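Local structure of ALDH21) (Physcomitrella patens subsp. patens, 5MZ5) at the interface of chains A and B. The protein oxidises succinic semialdehyde to succinate with NADP(+) as the electron acceptor, as a member of the aldehyde dehydrogenase family. Coordinates in Å, arbitrary orientation; residue numbers count along the deposited sequence, not the author numbering. Chains: chain A/B, ALDH21).

The interface of chains A and B. Residues chain A 448, 450, 454-455, 468-469; chain B 451.
B:Leu451, the first residue of helix 451-460 of chain B, plugs into a pocket of chain A formed by the start of the same helix, the loop leading into it (A:Thr448 and A:Asp450), and the end of strand 465-468 with A:Asn469 just after it. The patch lies within a two-fold interface of the deposited tetramer, its centre about 24 Å from A:Glu285, the predicted active-site glutamate, so its likely role is in assembly. Leucine suits the place because its forked end can touch two walls at once. With CG anti to the backbone N (chi1 170°), the side chain of B:Leu451 points into chain A. CD1 of B:Leu451 faces the helix and packs 4.1 Å from CB of A:Ala454, a residue small enough to let the incoming leucine approach. The ring of A:Phe455 borders the same methyl more loosely, CE1 being its nearest atom. A:Leu468 meets B:Leu451 tip to tip, an apolar match of two branched ends: its CD2 reaches both methyls, lying 3.9 Å from CD2 of B:Leu451. That CD2 of B:Leu451 also points to a polar rim, 3.6 Å from the amide nitrogen ND2 of A:Asn469 and 3.7 Å from the carbonyl O of A:Thr448. Asparagine fits this rim because one flat amide can both accept and donate, and because it tolerates the left-handed backbone found here better than most residues. OD1 of A:Asn469 accepts a bond from the backbone N of A:Thr448 at 2.8 Å, in the carbonyl plane, while ND2 gives a longer bond to the O of the same threonine, and the pair fixes the amide's rotation. A leucine in its place would probably leave the N-H and C=O of A:Thr448 without these mates and free the loop to shift beneath B:Leu451. A:Thr448 in turn steadies the approach to the helix, its hydroxyl OG1 accepting a bond from the backbone N of A:Asp450 at 3.0 Å.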
loop_
_atom_site.group_PDB
_atom_site.type_symbol
_atom_site.label_atom_id
_atom_site.label_comp_id
_atom_site.label_asym_id
_atom_site.label_seq_id
_atom_site.Cartn_x
_atom_site.Cartn_y
_atom_site.Cartn_z
ATOM N N THR A 448 -18.269 -8.797 -23.872
ATOM C CA THR A 448 -18.733 -7.489 -24.350
ATOM C C THR A 448 -17.595 -6.675 -24.938
ATOM O O THR A 448 -16.457 -6.773 -24.470
ATOM C CB THR A 448 -19.490 -6.699 -23.222
ATOM O OG1 THR A 448 -19.965 -5.454 -23.740
ATOM C CG2 THR A 448 -18.620 -6.409 -21.998
ATOM N N ASP A 450 -18.386 -3.389 -25.242
ATOM C CA ASP A 450 -18.917 -2.144 -24.695
ATOM C C ASP A 450 -18.295 -1.785 -23.348
ATOM O O ASP A 450 -18.455 -2.505 -22.369
ATOM C CB ASP A 450 -20.458 -2.236 -24.628
ATOM C CG ASP A 450 -21.187 -0.935 -24.388
ATOM O OD1 ASP A 450 -20.992 -0.335 -23.318
ATOM O OD2 ASP A 450 -22.044 -0.577 -25.219
ATOM N N ALA A 454 -19.298 -3.420 -19.588
ATOM C CA ALA A 454 -18.217 -4.095 -18.862
ATOM C C ALA A 454 -18.155 -3.595 -17.411
ATOM O O ALA A 454 -18.186 -4.404 -16.476
ATOM C CB ALA A 454 -16.883 -3.856 -19.571
ATOM N N PHE A 455 -18.128 -2.259 -17.230
ATOM C CA PHE A 455 -18.037 -1.658 -15.907
ATOM C C PHE A 455 -19.371 -1.652 -15.152
ATOM O O PHE A 455 -19.350 -1.652 -13.926
ATOM C CB PHE A 455 -17.378 -0.266 -15.967
ATOM C CG PHE A 455 -15.877 -0.439 -16.113
ATOM C CD1 PHE A 455 -15.288 -0.521 -17.375
ATOM C CD2 PHE A 455 -15.065 -0.632 -14.990
ATOM C CE1 PHE A 455 -13.915 -0.739 -17.509
ATOM C CE2 PHE A 455 -13.689 -0.847 -15.130
ATOM C CZ PHE A 455 -13.125 -0.903 -16.389
ATOM N N LEU A 468 -14.202 -10.795 -17.431
ATOM C CA LEU A 468 -14.434 -9.992 -18.610
ATOM C C LEU A 468 -13.771 -10.615 -19.844
ATOM O O LEU A 468 -12.544 -10.756 -19.900
ATOM C CB LEU A 468 -13.956 -8.537 -18.354
ATOM C CG LEU A 468 -14.149 -7.493 -19.479
ATOM C CD1 LEU A 468 -15.623 -7.460 -20.021
ATOM C CD2 LEU A 468 -13.717 -6.111 -18.989
ATOM N N ASN A 469 -14.609 -11.000 -20.810
ATOM C CA ASN A 469 -14.259 -11.614 -22.105
ATOM C C ASN A 469 -13.576 -12.987 -21.941
ATOM O O ASN A 469 -12.626 -13.357 -22.633
ATOM C CB ASN A 469 -13.491 -10.635 -23.003
ATOM C CG ASN A 469 -14.398 -9.489 -23.361
ATOM O OD1 ASN A 469 -15.613 -9.653 -23.426
ATOM N ND2 ASN A 469 -13.863 -8.288 -23.504
ATOM N N LEU B 451 -14.645 -0.734 -25.242
ATOM C CA LEU B 451 -13.807 -1.219 -24.157
ATOM C C LEU B 451 -12.313 -1.328 -24.563
ATOM O O LEU B 451 -11.429 -0.854 -23.838
ATOM C CB LEU B 451 -14.345 -2.605 -23.704
ATOM C CG LEU B 451 -13.464 -3.405 -22.718
ATOM C CD1 LEU B 451 -13.404 -2.720 -21.321
ATOM C CD2 LEU B 451 -13.929 -4.842 -22.633
#